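Local coordinates for uncharacterized protein BAD_0989 (Bifidobacterium adolescentis ATCC 15703, PDB 3CYM) that is of unknown function but probably acts as a ribonuclease D-like 3'-5' exonuclease, joining an RNase H-type nuclease domain to HRDC-type helical domains, at residues A137-E140 / H141-L145; I177-E180 / T181-A185. All coordinates share one frame; numbering follows the deposited sequence.

Contact 1. Residues A137-E140 / H141-L145; sequences AVTE and HFLGL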
loop_
_atom_site.group_PDB
_atom_site.type_symbol
_atom_site.label_atom_id
_atom_site.label_comp_id
_atom_site.label_asym_id
_atom_site.label_seq_id
_atom_site.Cartn_x
_atom_site.Cartn_y
_atom_site.Cartn_z
ATOM N N ALA A 137 13.425 -10.353 6.394
ATOM C CA ALA A 137 14.731 -10.433 5.711
ATOM C C ALA A 137 15.716 -9.350 6.170
ATOM O O ALA A 137 16.919 -9.606 6.289
ATOM C CB ALA A 137 14.546 -10.381 4.198
ATOM N N VAL A 138 15.183 -8.156 6.440
ATOM C CA VAL A 138 15.944 -7.004 6.930
ATOM C C VAL A 138 16.422 -7.170 8.380
ATOM O O VAL A 138 17.582 -6.869 8.682
ATOM C CB VAL A 138 15.144 -5.663 6.735
ATOM C CG1 VAL A 138 15.770 -4.491 7.496
ATOM C CG2 VAL A 138 15.042 -5.322 5.259
ATOM N N THR A 139 15.555 -7.636 9.279
ATOM C CA THR A 139 15.992 -7.845 10.668
ATOM C C THR A 139 16.943 -9.036 10.830
ATOM O O THR A 139 17.773 -9.037 11.733
ATOM C CB THR A 139 14.835 -7.897 11.718
ATOM O OG1 THR A 139 15.325 -8.473 12.934
ATOM C CG2 THR A 139 13.693 -8.730 11.248
ATOM N N GLU A 140 16.831 -10.031 9.954
ATOM C CA GLU A 140 17.774 -11.159 9.970
ATOM C C GLU A 140 19.158 -10.728 9.478
ATOM O O GLU A 140 20.181 -11.151 10.026
ATOM C CB GLU A 140 17.251 -12.332 9.138
ATOM C CG GLU A 140 17.976 -13.639 9.424
ATOM C CD GLU A 140 17.405 -14.836 8.678
ATOM O OE1 GLU A 140 18.125 -15.403 7.827
ATOM O OE2 GLU A 140 16.248 -15.225 8.949
ATOM N N HIS A 141 19.175 -9.871 8.458
ATOM C CA HIS A 141 20.415 -9.347 7.899
ATOM C C HIS A 141 21.190 -8.513 8.920
ATOM O O HIS A 141 22.386 -8.700 9.084
ATOM C CB HIS A 141 20.131 -8.532 6.631
ATOM C CG HIS A 141 21.361 -8.046 5.927
ATOM N ND1 HIS A 141 21.919 -6.808 6.170
ATOM C CD2 HIS A 141 22.131 -8.623 4.975
ATOM C CE1 HIS A 141 22.980 -6.645 5.401
ATOM N NE2 HIS A 141 23.131 -7.732 4.667
ATOM N N PHE A 142 20.496 -7.637 9.637
ATOM C CA PHE A 142 21.155 -6.649 10.489
ATOM C C PHE A 142 21.265 -7.029 11.968
ATOM O O PHE A 142 22.183 -6.573 12.656
ATOM C CB PHE A 142 20.457 -5.293 10.346
ATOM C CG PHE A 142 20.663 -4.644 9.005
ATOM C CD1 PHE A 142 19.725 -4.796 7.989
ATOM C CD2 PHE A 142 21.792 -3.871 8.757
ATOM C CE1 PHE A 142 19.905 -4.200 6.752
ATOM C CE2 PHE A 142 21.984 -3.269 7.515
ATOM C CZ PHE A 142 21.040 -3.434 6.514
ATOM N N LEU A 143 20.332 -7.847 12.454
ATOM C CA LEU A 143 20.268 -8.169 13.878
ATOM C C LEU A 143 20.489 -9.660 14.139
ATOM O O LEU A 143 20.707 -10.066 15.280
ATOM C CB LEU A 143 18.939 -7.684 14.490
ATOM C CG LEU A 143 18.502 -6.233 14.209
ATOM C CD1 LEU A 143 17.155 -5.906 14.844
ATOM C CD2 LEU A 143 19.565 -5.204 14.643
ATOM N N GLY A 144 20.448 -10.468 13.078
ATOM C CA GLY A 144 20.577 -11.921 13.202
ATOM C C GLY A 144 19.399 -12.530 13.935
ATOM O O GLY A 144 19.549 -13.525 14.646
ATOM N N LEU A 145 18.226 -11.920 13.778
ATOM C CA LEU A 145 17.010 -12.397 14.437
ATOM C C LEU A 145 15.891 -12.658 13.439
ATOM O O LEU A 145 15.608 -11.825 12.577
ATOM C CB LEU A 145 16.547 -11.418 15.518
ATOM C CG LEU A 145 17.439 -11.188 16.738
ATOM C CD1 LEU A 145 16.850 -10.078 17.582
ATOM C CD2 LEU A 145 17.613 -12.453 17.570
#
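His141, Phe142 and Leu143 send their backbone N-H groups back one helical turn to the carbonyls of Ala137, Val138 and Thr139, the tightest being Leu143 N to Thr139 O at 2.9 Å. Gly144 then leaves the helical conformation with a positive phi of 66°, and its N gives a weak bond to Glu140 O. Among the side chains, Phe142 turns the edge of its ring to the preceding turn: CD1 lies 3.1 Å from Val138 O, near the ring plane, and 4.0 Å from Val138 CG1. With chi1 at -69°, CG stands beside the backbone N, which lets the ring run back along the helix while His141 ND1 rests 3.3 Å above the centre of one ring face. The whole is a helix C-terminus unwound through a glycine, here closing helix 135-143 of the exonuclease domain and leading straight into strand 145-146, which pairs with strand 8-9; Gly144 also bonds through its backbone to Lys8. Without the ring, as with an alanine at Phe142, a gap is likely to open between Val138 and Leu179, the latter on helix 176-190, and the His141 imidazole would probably be freer to turn. Thr139 crosses Leu143 at about a right angle, its OG1 3.7 Å from Leu143 CD1. That hydroxyl, which a chi1 of 164° sets opposite the backbone N, also approaches Leu145 O at 3.4 Å, a weak bond made doubtful by a second conformer of Thr139. The same carbonyl bends back over the last turn, taking a CA-H...O contact from Glu140 CA at 3.5 Å. The Glu140 chain runs extended beyond CG, and its OE2 is hydrogen-bonded to Thr146 OG1, linking the helix to the strand that follows.

Contact 2. Residues I177-E180 / T181-A185; sequences IELE and TKMRA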
loop_
_atom_site.group_PDB
_atom_site.type_symbol
_atom_site.label_atom_id
_atom_site.label_comp_id
_atom_site.label_asym_id
_atom_site.label_seq_id
_atom_site.Cartn_x
_atom_site.Cartn_y
_atom_site.Cartn_z
ATOM N N ILE A 177 13.615 0.013 16.608
ATOM C CA ILE A 177 14.579 1.004 17.097
ATOM C C ILE A 177 16.020 0.495 16.950
ATOM O O ILE A 177 16.918 1.264 16.615
ATOM C CB ILE A 177 14.226 1.642 18.500
ATOM C CG1 ILE A 177 14.847 0.884 19.666
ATOM C CG2 ILE A 177 12.702 1.848 18.708
ATOM C CD1 ILE A 177 16.057 1.562 20.215
ATOM N N GLU A 178 16.214 -0.806 17.161
ATOM C CA GLU A 178 17.516 -1.449 16.972
ATOM C C GLU A 178 17.879 -1.554 15.494
ATOM O O GLU A 178 19.056 -1.474 15.138
ATOM C CB GLU A 178 17.564 -2.838 17.627
ATOM C CG GLU A 178 17.519 -2.819 19.146
ATOM C CD GLU A 178 16.120 -3.020 19.712
ATOM O OE1 GLU A 178 15.128 -2.917 18.954
ATOM O OE2 GLU A 178 16.012 -3.287 20.928
ATOM N N LEU A 179 16.868 -1.739 14.646
ATOM C CA LEU A 179 17.062 -1.724 13.196
ATOM C C LEU A 179 17.601 -0.388 12.727
ATOM O O LEU A 179 18.641 -0.348 12.069
ATOM C CB LEU A 179 15.765 -2.026 12.450
ATOM C CG LEU A 179 15.496 -3.447 11.962
ATOM C CD1 LEU A 179 14.306 -3.399 11.007
ATOM C CD2 LEU A 179 16.728 -4.080 11.297
ATOM N N GLU A 180 16.899 0.690 13.092
ATOM C CA GLU A 180 17.283 2.064 12.746
ATOM C C GLU A 180 18.743 2.362 13.091
ATOM O O GLU A 180 19.463 2.918 12.267
ATOM C CB GLU A 180 16.362 3.091 13.427
ATOM C CG GLU A 180 16.952 4.510 13.407
ATOM C CD GLU A 180 16.119 5.575 14.092
ATOM O OE1 GLU A 180 16.087 6.711 13.572
ATOM O OE2 GLU A 180 15.513 5.301 15.146
ATOM N N THR A 181 19.157 1.976 14.301
ATOM C CA THR A 181 20.514 2.204 14.818
ATOM C C THR A 181 21.591 1.575 13.922
ATOM O O THR A 181 22.481 2.283 13.452
ATOM C CB THR A 181 20.653 1.718 16.290
ATOM O OG1 THR A 181 19.640 2.337 17.095
ATOM C CG2 THR A 181 22.014 2.073 16.864
ATOM N N LYS A 182 21.480 0.265 13.677
ATOM C CA LYS A 182 22.374 -0.472 12.767
ATOM C C LYS A 182 22.348 0.066 11.337
ATOM O O LYS A 182 23.393 0.177 10.701
ATOM C CB LYS A 182 22.012 -1.965 12.726
ATOM C CG LYS A 182 22.396 -2.762 13.963
ATOM C CD LYS A 182 23.874 -3.147 13.979
ATOM C CE LYS A 182 24.238 -3.953 15.233
ATOM N NZ LYS A 182 24.252 -3.113 16.465
ATOM N N MET A 183 21.153 0.385 10.840
ATOM C CA MET A 183 20.987 0.823 9.455
ATOM C C MET A 183 21.478 2.255 9.210
ATOM O O MET A 183 21.926 2.565 8.111
ATOM C CB MET A 183 19.535 0.649 8.980
ATOM C CG MET A 183 19.016 -0.806 8.972
ATOM S SD MET A 183 17.331 -0.924 8.336
ATOM C CE MET A 183 17.740 -0.799 6.640
ATOM N N ARG A 184 21.400 3.111 10.231
ATOM C CA ARG A 184 21.999 4.453 10.178
ATOM C C ARG A 184 23.512 4.381 10.097
ATOM O O ARG A 184 24.125 5.086 9.293
ATOM C CB ARG A 184 21.603 5.299 11.390
ATOM C CG ARG A 184 20.310 6.039 11.212
ATOM C CD ARG A 184 19.973 6.909 12.403
ATOM N NE ARG A 184 18.559 7.290 12.367
ATOM C CZ ARG A 184 18.085 8.399 11.801
ATOM N NH1 ARG A 184 18.911 9.268 11.238
ATOM N NH2 ARG A 184 16.780 8.644 11.811
ATOM N N ALA A 185 24.100 3.526 10.934
ATOM C CA ALA A 185 25.548 3.305 10.962
ATOM C C ALA A 185 26.060 2.813 9.616
ATOM O O ALA A 185 27.085 3.289 9.138
ATOM C CB ALA A 185 25.931 2.326 12.084
HETATM O O HOH W 1 21.047 -1.838 16.795
#
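Glu180 and Arg184, one turn apart, lie side by side and point the same way, joined in a salt bridge that converges on a single carboxylate oxygen. Glu180 OE1 takes NH2 of Arg184 at 2.7 Å, nearly in line with its own C-O bond, and NE of Arg184 at 2.8 Å on its anti side but well out of the carboxylate plane (32°); it stays near the guanidinium plane, although the two flat groups are turned 48° apart. The other oxygen, OE2, is engaged by Ser40 OG, so both oxygens of this buried carboxylate have partners. In the backbone, Arg184 N binds Glu180 O at 2.8 Å.

Ile177 O is likewise doubly used. Thr181 N reaches it at 3.3 Å and Thr181 OG1 at 3.0 Å; chi1 of -55° sets the hydroxyl beside the backbone N, where both donors can reach this one oxygen, and they come from opposite faces of its carbonyl plane. Glu178 O receives a weak bond from Lys182 N and a water at 2.6 Å, which is weakly linked to Lys182 NZ; the Glu178 carboxylate is instead paired with Arg14. On the buried flank Met183 N satisfies Leu179 O, which also lies 3.2 Å from Met183 CG.

Such i to i+4 pairing is ordinary helix chemistry, but here, with Val95 and Phe119 of the central sheet packed against it, two arginine N-H groups and a serine probably favour an ionised Glu180.

Followed from the N terminus, the chain first pairs strand 8-9 with strand 145-146, so contact 1 ends where a long excursion through the nuclease sheet comes back to strand 8-9 near the N terminus of the chain. Contact 2 comes later, in helix 176-190. Neither closes a long loop: contact 2 stays within its helix, and contact 1 runs over the end of its own. They stand in series, neither nested nor crossed, their centres 11 Å apart. They meet by packing: Leu143 CD2 lies 3.8 Å from Lys182 CG, and Leu179 CD2 lies 3.9 Å from Thr139 CA. Helix 135-143 thereby packs on helix 176-190, whose other side chains reach strands 95-98 and 117-120, tying both helices to the sheet.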